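Long-range contacts in replication initiator A family protein (Staphylococcus aureus CA-347, PDB 4PT7), which probably binds DNA at the replication origin of staphylococcal multiresistance plasmids and assembles there to initiate their replication: residues Y17-F23 and K37-I42; R46-S50 and I62-Y66; D92-I96 and L108-P113. All coordinates share one frame; numbering follows the deposited sequence.

Overall arrangement
Helix 34-52 is shared by interaction 1 and interaction 2, which follow each other along the chain, while interaction 3 closes the hairpin of strands 95-98 and 107-110. Interaction 1 lies nearest the middle of the chain, its centre about 5 Å from that of the chain, and is mostly rings and aliphatic groups, with one lysine-to-backbone bond and a bridging water. Interaction 2, also buried, has two side-chain hydrogen bonds, from Arg-46 and Ser-50. Interaction 3 is only partly buried and relies on backbone ladder bonds. The hairpin meets both others: Phe-23 packs on Leu-94, and Phe-64 N probably bonds to Leu-108 O. All three also touch the second subunit.

Interaction 1: Y17-F23 and K37-I42; sequences YQIPKVF and KIAYAI
Strand 17-20 passes over helix 37-42 with their axes 6.8 Å apart at closest approach and their directions at 123°, Ile-19 lying nearest Ala-41. Near the start of the strand Tyr-17 lays one ring face against Ile-42, whose CG1 sits 3.8 Å from the ring centroid and almost exactly on its normal, a CH-pi contact. The small Ala-41 lets the strand come close: its CB packs 3.5 Å from Ile-19 CG1 and also faces Gln-18 O. Ile-19 CD1, at the end of the same branch, meets Ile-38 CG1, while the CG2 branch meets Lys-37 CB. A water ties the two backbones together, accepting from Gln-18 N and donating to Ala-41 O.

This strand-on-helix packing lies in the RepA N-terminal family region, which is grouped with helix-turn-helix proteins. Residues 17-20 also form an antiparallel ladder with a strand of the second subunit, which carries the sheet across the interface, and Phe-24 of that subunit sets its ring edge-to-face with Tyr-17.

Where the chain turns into helix 22-25, Phe-23 and Tyr-40 make a T-shaped stack with planes at 76°. The Phe-23 edge points at the Tyr-40 face, CE2 lying 3.6 Å from Tyr-40 CD2, while Pro-20 CG approaches Tyr-40 CE2 obliquely. Tyr-40 swings its ring out opposite the backbone N (chi1 178°), which presents a face to the Phe-23 edge, and its hydroxyl bonds to Met-111 O. Lys-37 runs extended past the Phe-23 side chain in the opposing direction, CG beside Phe-23 CD2, until NZ donates a hydrogen bond of 3.1 Å to Phe-23 O from above the carbonyl plane.

Interaction 2: R46-S50 and I62-Y66; sequences RLNLS and IYFVY
Arg-46 and Tyr-66 meet at about a right angle, the guanidinium and phenol planes turned 75° apart. Arg-46 NH1 donates to Tyr-66 OH over 2.8 Å with an N-H...O angle of 153°, and the hydroxyl lies in the guanidinium plane, at its edge. A bend at chi2 (-87°) carries the arginine chain across the end of the phenol, so that Arg-46 CD also lies 3.5 Å from Tyr-66 OH. Leu-49 CD1 rests over one guanidinium face, offset toward its rim. The same NH1 forms a salt bridge with Asp-129 of the second subunit, so this one group serves both the fold and the interface.

Phe-64 pushes its ring between the helical side chains, and the CD2-CE2-CZ side does the touching. Ser-50 OG lies oblique to the ring, 3.1 Å from Phe-64 CD2; CE2 is 3.6 Å from Arg-46 CB, and CZ meets Leu-47 CD2, the leucine and phenylalanine crossing at roughly a right angle. Leu-47 CD2 also packs 3.7 Å from Ile-62 CG2, a methyl that reaches Ser-50 CB as well. Ser-50 OG donates to Tyr-63 O at 2.9 Å from above the carbonyl plane, giving the irregular segment a polar tie to the helix.

Trp-55 adds an edge-to-face ring to Tyr-66. The irregular segment thus lies between helix 34-52 and the hairpin, with Phe-64 also on Leu-108 and Leu-110, a placement consistent with a winged helix-turn-helix fold, in which the chain before the second helix lies beside the wing.

Interaction 3: D92-I96 and L108-P113; sequences DGLLI and LYLMKP
Leu-94 and Met-111 extend the pairing of the two strands beyond the regular ladder by an oddly tilted bond: Met-111 N donates to Leu-94 O at 2.9 Å, yet stands 51° out of the carbonyl plane. Just before it, Gly-93, with positive phi, is the C-prime residue of a Schellman motif ending helix 79-91, so the chain passes from helix cap to hairpin almost at once.

The next bonds are regular. Ile-96 and Tyr-109 form an antiparallel hydrogen-bonded pair, each N donating to the other's O over 2.8 Å, and both donors lie in the carbonyl plane. Leu-95 and Leu-110 make the adjoining non-hydrogen-bonded pair. On the face carrying Ile-96 and Tyr-109, Ile-96 CB and Tyr-109 CB are 3.8 Å apart. On the other face Leu-95 CD1 touches Leu-108 CB. Beyond the strand end, Met-111 bends back at chi2 and chi3 (-64° and -77°) to bring SD within 3.8 Å of Ile-96 CG1. Leu-94 CD2 crosses to Pro-113 CA at 3.8 Å; both residues also pack on Phe-23 and Tyr-40.

Backbone bonds therefore set the register of this hairpin, placed after helix 79-91 as the wing is in winged helix-turn-helix proteins, whereas apolar contacts fasten its Leu-94 and Pro-113 end to the core.

Interaction 1: Y17-F23 and K37-I42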
loop_
_atom_site.group_PDB
_atom_site.type_symbol
_atom_site.label_atom_id
_atom_site.label_comp_id
_atom_site.label_asym_id
_atom_site.label_seq_id
_atom_site.Cartn_x
_atom_site.Cartn_y
_atom_site.Cartn_z
ATOM N N TYR B 17 -16.617 -1.841 9.803
ATOM C CA TYR B 17 -15.849 -3.062 9.685
ATOM C C TYR B 17 -15.598 -3.334 11.156
ATOM O O TYR B 17 -15.299 -2.413 11.914
ATOM C CB TYR B 17 -14.531 -2.823 8.950
ATOM C CG TYR B 17 -14.721 -2.667 7.463
ATOM C CD1 TYR B 17 -14.194 -1.566 6.793
ATOM C CD2 TYR B 17 -15.454 -3.608 6.726
ATOM C CE1 TYR B 17 -14.393 -1.400 5.421
ATOM C CE2 TYR B 17 -15.659 -3.453 5.366
ATOM C CZ TYR B 17 -15.126 -2.348 4.718
ATOM O OH TYR B 17 -15.315 -2.195 3.368
ATOM N N GLN B 18 -15.748 -4.591 11.557
ATOM C CA GLN B 18 -15.591 -4.978 12.956
ATOM C C GLN B 18 -14.326 -5.757 13.262
ATOM O O GLN B 18 -14.105 -6.844 12.715
ATOM C CB GLN B 18 -16.803 -5.818 13.403
ATOM C CG GLN B 18 -18.124 -5.089 13.348
ATOM C CD GLN B 18 -19.318 -6.010 13.592
ATOM O OE1 GLN B 18 -20.229 -5.672 14.351
ATOM N NE2 GLN B 18 -19.322 -7.172 12.939
ATOM N N ILE B 19 -13.516 -5.227 14.172
ATOM C CA ILE B 19 -12.292 -5.906 14.562
ATOM C C ILE B 19 -12.470 -6.482 15.958
ATOM O O ILE B 19 -12.870 -5.774 16.880
ATOM C CB ILE B 19 -11.085 -4.944 14.586
ATOM C CG1 ILE B 19 -10.930 -4.255 13.227
ATOM C CG2 ILE B 19 -9.807 -5.726 14.911
ATOM C CD1 ILE B 19 -9.883 -3.156 13.219
ATOM N N PRO B 20 -12.196 -7.783 16.124
ATOM C CA PRO B 20 -12.329 -8.430 17.432
ATOM C C PRO B 20 -11.452 -7.734 18.471
ATOM O O PRO B 20 -10.264 -7.497 18.230
ATOM C CB PRO B 20 -11.859 -9.857 17.158
ATOM C CG PRO B 20 -12.295 -10.083 15.753
ATOM C CD PRO B 20 -11.930 -8.780 15.071
ATOM N N LYS B 21 -12.037 -7.413 19.623
ATOM C CA LYS B 21 -11.309 -6.751 20.702
ATOM C C LYS B 21 -10.149 -7.609 21.193
ATOM O O LYS B 21 -9.126 -7.092 21.646
ATOM C CB LYS B 21 -12.248 -6.443 21.879
ATOM C CG LYS B 21 -13.244 -5.309 21.622
ATOM C CD LYS B 21 -13.843 -4.802 22.942
ATOM C CE LYS B 21 -14.820 -3.673 22.699
ATOM N NZ LYS B 21 -15.403 -3.144 23.977
ATOM N N VAL B 22 -10.311 -8.921 21.099
ATOM C CA VAL B 22 -9.266 -9.835 21.529
ATOM C C VAL B 22 -7.957 -9.558 20.766
ATOM O O VAL B 22 -6.880 -9.904 21.239
ATOM C CB VAL B 22 -9.726 -11.312 21.339
ATOM C CG1 VAL B 22 -9.912 -11.618 19.869
ATOM C CG2 VAL B 22 -8.737 -12.269 21.984
ATOM N N PHE B 23 -8.042 -8.913 19.601
ATOM C CA PHE B 23 -6.833 -8.605 18.827
ATOM C C PHE B 23 -6.017 -7.509 19.507
ATOM O O PHE B 23 -4.879 -7.245 19.118
ATOM C CB PHE B 23 -7.173 -8.147 17.384
ATOM C CG PHE B 23 -7.653 -9.258 16.474
ATOM C CD1 PHE B 23 -7.731 -10.568 16.935
ATOM C CD2 PHE B 23 -8.033 -8.988 15.163
ATOM C CE1 PHE B 23 -8.186 -11.597 16.097
ATOM C CE2 PHE B 23 -8.485 -10.003 14.319
ATOM C CZ PHE B 23 -8.563 -11.311 14.785
ATOM N N LYS B 37 -5.208 -6.708 11.168
ATOM C CA LYS B 37 -6.433 -6.600 11.950
ATOM C C LYS B 37 -7.545 -6.004 11.090
ATOM O O LYS B 37 -8.676 -6.473 11.105
ATOM C CB LYS B 37 -6.194 -5.735 13.192
ATOM C CG LYS B 37 -5.252 -6.387 14.200
ATOM C CD LYS B 37 -4.931 -5.457 15.358
ATOM C CE LYS B 37 -3.807 -6.050 16.197
ATOM N NZ LYS B 37 -3.396 -5.158 17.302
ATOM N N ILE B 38 -7.215 -4.964 10.335
ATOM C CA ILE B 38 -8.190 -4.322 9.471
ATOM C C ILE B 38 -8.607 -5.267 8.340
ATOM O O ILE B 38 -9.804 -5.463 8.103
ATOM C CB ILE B 38 -7.615 -2.991 8.933
ATOM C CG1 ILE B 38 -7.567 -1.976 10.082
ATOM C CG2 ILE B 38 -8.448 -2.469 7.776
ATOM C CD1 ILE B 38 -6.846 -0.690 9.765
ATOM N N ALA B 39 -7.630 -5.874 7.670
ATOM C CA ALA B 39 -7.925 -6.808 6.590
ATOM C C ALA B 39 -8.868 -7.901 7.102
ATOM O O ALA B 39 -9.819 -8.279 6.419
ATOM C CB ALA B 39 -6.636 -7.442 6.068
ATOM N N TYR B 40 -8.595 -8.409 8.301
ATOM C CA TYR B 40 -9.424 -9.459 8.881
ATOM C C TYR B 40 -10.864 -8.958 8.967
ATOM O O TYR B 40 -11.801 -9.663 8.582
ATOM C CB TYR B 40 -8.925 -9.823 10.282
ATOM C CG TYR B 40 -9.770 -10.869 10.978
ATOM C CD1 TYR B 40 -9.459 -12.232 10.887
ATOM C CD2 TYR B 40 -10.913 -10.500 11.698
ATOM C CE1 TYR B 40 -10.277 -13.198 11.491
ATOM C CE2 TYR B 40 -11.726 -11.453 12.305
ATOM C CZ TYR B 40 -11.406 -12.795 12.192
ATOM O OH TYR B 40 -12.230 -13.731 12.755
ATOM N N ALA B 41 -11.032 -7.729 9.453
ATOM C CA ALA B 41 -12.364 -7.157 9.605
ATOM C C ALA B 41 -13.068 -6.976 8.263
ATOM O O ALA B 41 -14.278 -7.157 8.162
ATOM C CB ALA B 41 -12.281 -5.832 10.352
ATOM N N ILE B 42 -12.314 -6.625 7.227
ATOM C CA ILE B 42 -12.901 -6.448 5.908
ATOM C C ILE B 42 -13.332 -7.799 5.342
ATOM O O ILE B 42 -14.417 -7.915 4.771
ATOM C CB ILE B 42 -11.919 -5.760 4.937
ATOM C CG1 ILE B 42 -11.613 -4.345 5.439
ATOM C CG2 ILE B 42 -12.513 -5.725 3.534
ATOM C CD1 ILE B 42 -10.742 -3.522 4.512
HETATM O O HOH W 1 -16.333 -6.600 9.819
#

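Interaction 2: R46-S50 and I62-Y66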
loop_
_atom_site.group_PDB
_atom_site.type_symbol
_atom_site.label_atom_id
_atom_site.label_comp_id
_atom_site.label_asym_id
_atom_site.label_seq_id
_atom_site.Cartn_x
_atom_site.Cartn_y
_atom_site.Cartn_z
ATOM N N ARG B 46 -17.040 -9.526 4.299
ATOM C CA ARG B 46 -17.240 -10.184 3.007
ATOM C C ARG B 46 -17.979 -11.516 3.092
ATOM O O ARG B 46 -18.529 -11.975 2.101
ATOM C CB ARG B 46 -15.896 -10.394 2.297
ATOM C CG ARG B 46 -15.455 -9.226 1.461
ATOM C CD ARG B 46 -16.013 -9.289 0.058
ATOM N NE ARG B 46 -15.951 -7.974 -0.563
ATOM C CZ ARG B 46 -16.156 -7.734 -1.853
ATOM N NH1 ARG B 46 -16.441 -8.730 -2.688
ATOM N NH2 ARG B 46 -16.079 -6.489 -2.303
ATOM N N LEU B 47 -17.981 -12.133 4.270
ATOM C CA LEU B 47 -18.664 -13.407 4.478
ATOM C C LEU B 47 -20.098 -13.348 3.972
ATOM O O LEU B 47 -20.650 -14.357 3.531
ATOM C CB LEU B 47 -18.661 -13.770 5.966
ATOM C CG LEU B 47 -17.292 -14.101 6.566
ATOM C CD1 LEU B 47 -17.390 -14.260 8.085
ATOM C CD2 LEU B 47 -16.776 -15.362 5.920
ATOM N N ASN B 48 -20.695 -12.161 4.041
ATOM C CA ASN B 48 -22.064 -11.958 3.589
ATOM C C ASN B 48 -22.157 -12.251 2.096
ATOM O O ASN B 48 -23.121 -12.859 1.627
ATOM C CB ASN B 48 -22.495 -10.512 3.848
ATOM C CG ASN B 48 -23.857 -10.199 3.263
ATOM O OD1 ASN B 48 -24.069 -9.121 2.693
ATOM N ND2 ASN B 48 -24.794 -11.139 3.400
ATOM N N LEU B 49 -21.154 -11.796 1.356
ATOM C CA LEU B 49 -21.112 -12.008 -0.078
ATOM C C LEU B 49 -20.795 -13.460 -0.423
ATOM O O LEU B 49 -21.310 -13.983 -1.408
ATOM C CB LEU B 49 -20.089 -11.071 -0.725
ATOM C CG LEU B 49 -20.422 -9.581 -0.597
ATOM C CD1 LEU B 49 -19.368 -8.749 -1.312
ATOM C CD2 LEU B 49 -21.804 -9.315 -1.184
ATOM N N SER B 50 -19.959 -14.118 0.380
ATOM C CA SER B 50 -19.650 -15.518 0.099
ATOM C C SER B 50 -20.929 -16.334 0.109
ATOM O O SER B 50 -21.121 -17.205 -0.734
ATOM C CB SER B 50 -18.684 -16.100 1.123
ATOM O OG SER B 50 -17.385 -15.554 0.988
ATOM N N ILE B 62 -18.159 -21.280 5.579
ATOM C CA ILE B 62 -18.095 -20.211 4.588
ATOM C C ILE B 62 -16.648 -19.957 4.165
ATOM O O ILE B 62 -15.761 -19.820 5.010
ATOM C CB ILE B 62 -18.699 -18.901 5.149
ATOM C CG1 ILE B 62 -20.098 -19.178 5.720
ATOM C CG2 ILE B 62 -18.809 -17.859 4.042
ATOM C CD1 ILE B 62 -20.675 -18.031 6.546
ATOM N N TYR B 63 -16.414 -19.870 2.858
ATOM C CA TYR B 63 -15.067 -19.657 2.341
ATOM C C TYR B 63 -15.015 -18.621 1.220
ATOM O O TYR B 63 -16.042 -18.104 0.780
ATOM C CB TYR B 63 -14.489 -20.993 1.852
ATOM C CG TYR B 63 -15.285 -21.637 0.732
ATOM C CD1 TYR B 63 -15.146 -21.208 -0.589
ATOM C CD2 TYR B 63 -16.209 -22.655 0.996
ATOM C CE1 TYR B 63 -15.900 -21.770 -1.615
ATOM C CE2 TYR B 63 -16.973 -23.222 -0.027
ATOM C CZ TYR B 63 -16.812 -22.774 -1.331
ATOM O OH TYR B 63 -17.568 -23.319 -2.349
ATOM N N PHE B 64 -13.801 -18.313 0.774
ATOM C CA PHE B 64 -13.583 -17.348 -0.300
ATOM C C PHE B 64 -12.901 -18.025 -1.482
ATOM O O PHE B 64 -12.059 -18.915 -1.299
ATOM C CB PHE B 64 -12.697 -16.193 0.170
ATOM C CG PHE B 64 -13.304 -15.366 1.253
ATOM C CD1 PHE B 64 -12.703 -15.289 2.507
ATOM C CD2 PHE B 64 -14.468 -14.644 1.018
ATOM C CE1 PHE B 64 -13.260 -14.499 3.515
ATOM C CE2 PHE B 64 -15.031 -13.853 2.019
ATOM C CZ PHE B 64 -14.424 -13.780 3.267
ATOM N N VAL B 65 -13.271 -17.588 -2.684
ATOM C CA VAL B 65 -12.704 -18.113 -3.919
ATOM C C VAL B 65 -12.249 -16.913 -4.739
ATOM O O VAL B 65 -12.398 -16.889 -5.957
ATOM C CB VAL B 65 -13.756 -18.878 -4.752
ATOM C CG1 VAL B 65 -13.062 -19.716 -5.805
ATOM C CG2 VAL B 65 -14.614 -19.737 -3.859
ATOM N N TYR B 66 -11.708 -15.909 -4.063
ATOM C CA TYR B 66 -11.259 -14.703 -4.745
ATOM C C TYR B 66 -9.831 -14.833 -5.280
ATOM O O TYR B 66 -8.960 -15.430 -4.635
ATOM C CB TYR B 66 -11.345 -13.507 -3.793
ATOM C CG TYR B 66 -12.753 -13.032 -3.476
ATOM C CD1 TYR B 66 -13.192 -12.927 -2.155
ATOM C CD2 TYR B 66 -13.616 -12.620 -4.486
ATOM C CE1 TYR B 66 -14.447 -12.417 -1.849
ATOM C CE2 TYR B 66 -14.884 -12.102 -4.187
ATOM C CZ TYR B 66 -15.286 -12.004 -2.865
ATOM O OH TYR B 66 -16.520 -11.482 -2.558
#

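Interaction 3: D92-I96 and L108-P113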
loop_
_atom_site.group_PDB
_atom_site.type_symbol
_atom_site.label_atom_id
_atom_site.label_comp_id
_atom_site.label_asym_id
_atom_site.label_seq_id
_atom_site.Cartn_x
_atom_site.Cartn_y
_atom_site.Cartn_z
ATOM N N ASP B 92 -1.492 -17.091 12.804
ATOM C CA ASP B 92 -2.250 -16.984 14.042
ATOM C C ASP B 92 -3.555 -17.775 13.996
ATOM O O ASP B 92 -4.448 -17.580 14.813
ATOM C CB ASP B 92 -2.501 -15.506 14.366
ATOM C CG ASP B 92 -1.335 -14.873 15.114
ATOM O OD1 ASP B 92 -1.189 -13.630 15.105
ATOM O OD2 ASP B 92 -0.567 -15.632 15.734
ATOM N N GLY B 93 -3.644 -18.686 13.036
ATOM C CA GLY B 93 -4.828 -19.515 12.899
ATOM C C GLY B 93 -6.100 -18.764 12.563
ATOM O O GLY B 93 -7.190 -19.286 12.753
ATOM N N LEU B 94 -5.974 -17.548 12.050
ATOM C CA LEU B 94 -7.154 -16.756 11.697
ATOM C C LEU B 94 -7.547 -16.951 10.241
ATOM O O LEU B 94 -8.604 -16.477 9.804
ATOM C CB LEU B 94 -6.900 -15.269 11.965
ATOM C CG LEU B 94 -6.600 -14.944 13.429
ATOM C CD1 LEU B 94 -6.200 -13.478 13.583
ATOM C CD2 LEU B 94 -7.845 -15.267 14.262
ATOM N N LEU B 95 -6.709 -17.664 9.494
ATOM C CA LEU B 95 -6.967 -17.891 8.080
ATOM C C LEU B 95 -6.423 -19.230 7.620
ATOM O O LEU B 95 -5.289 -19.585 7.943
ATOM C CB LEU B 95 -6.312 -16.780 7.251
ATOM C CG LEU B 95 -6.501 -16.822 5.733
ATOM C CD1 LEU B 95 -7.951 -16.531 5.408
ATOM C CD2 LEU B 95 -5.599 -15.790 5.066
ATOM N N ILE B 96 -7.240 -19.972 6.877
ATOM C CA ILE B 96 -6.832 -21.263 6.335
ATOM C C ILE B 96 -6.763 -21.087 4.825
ATOM O O ILE B 96 -7.682 -20.537 4.214
ATOM C CB ILE B 96 -7.847 -22.381 6.646
ATOM C CG1 ILE B 96 -7.937 -22.611 8.156
ATOM C CG2 ILE B 96 -7.432 -23.668 5.925
ATOM C CD1 ILE B 96 -6.624 -22.974 8.807
ATOM N N LEU B 108 -9.785 -19.785 0.494
ATOM C CA LEU B 108 -9.469 -19.165 1.780
ATOM C C LEU B 108 -10.629 -19.298 2.764
ATOM O O LEU B 108 -11.783 -18.990 2.435
ATOM C CB LEU B 108 -9.133 -17.675 1.611
ATOM C CG LEU B 108 -7.715 -17.270 1.189
ATOM C CD1 LEU B 108 -7.392 -17.880 -0.157
ATOM C CD2 LEU B 108 -7.609 -15.746 1.117
ATOM N N TYR B 109 -10.313 -19.760 3.969
ATOM C CA TYR B 109 -11.305 -19.911 5.026
ATOM C C TYR B 109 -10.942 -18.956 6.150
ATOM O O TYR B 109 -9.894 -19.112 6.787
ATOM C CB TYR B 109 -11.309 -21.327 5.613
ATOM C CG TYR B 109 -12.025 -22.366 4.792
ATOM C CD1 TYR B 109 -11.334 -23.158 3.882
ATOM C CD2 TYR B 109 -13.398 -22.579 4.947
ATOM C CE1 TYR B 109 -11.991 -24.142 3.141
ATOM C CE2 TYR B 109 -14.062 -23.555 4.214
ATOM C CZ TYR B 109 -13.353 -24.334 3.314
ATOM O OH TYR B 109 -14.003 -25.297 2.579
ATOM N N LEU B 110 -11.795 -17.966 6.387
ATOM C CA LEU B 110 -11.549 -17.031 7.476
ATOM C C LEU B 110 -11.959 -17.820 8.719
ATOM O O LEU B 110 -12.909 -18.602 8.661
ATOM C CB LEU B 110 -12.441 -15.800 7.345
ATOM C CG LEU B 110 -11.807 -14.428 7.583
ATOM C CD1 LEU B 110 -12.841 -13.513 8.229
ATOM C CD2 LEU B 110 -10.589 -14.541 8.461
ATOM N N MET B 111 -11.254 -17.615 9.827
ATOM C CA MET B 111 -11.546 -18.321 11.068
ATOM C C MET B 111 -11.827 -17.360 12.223
ATOM O O MET B 111 -11.330 -16.237 12.253
ATOM C CB MET B 111 -10.359 -19.204 11.442
ATOM C CG MET B 111 -9.882 -20.109 10.324
ATOM S SD MET B 111 -11.105 -21.319 9.836
ATOM C CE MET B 111 -10.925 -22.465 11.197
ATOM N N LYS B 112 -12.628 -17.815 13.180
ATOM C CA LYS B 112 -12.955 -17.015 14.354
ATOM C C LYS B 112 -11.771 -17.065 15.308
ATOM O O LYS B 112 -11.049 -18.057 15.365
ATOM C CB LYS B 112 -14.234 -17.557 15.023
ATOM C CG LYS B 112 -15.476 -17.309 14.156
ATOM C CD LYS B 112 -16.616 -18.290 14.413
ATOM C CE LYS B 112 -17.262 -18.108 15.766
ATOM N NZ LYS B 112 -18.389 -19.077 15.937
ATOM N N PRO B 113 -11.533 -15.971 16.048
ATOM C CA PRO B 113 -10.425 -15.910 16.994
ATOM C C PRO B 113 -10.639 -16.791 18.214
ATOM O O PRO B 113 -11.725 -17.329 18.432
ATOM C CB PRO B 113 -10.373 -14.437 17.358
ATOM C CG PRO B 113 -11.808 -14.026 17.272
ATOM C CD PRO B 113 -12.228 -14.676 15.981
#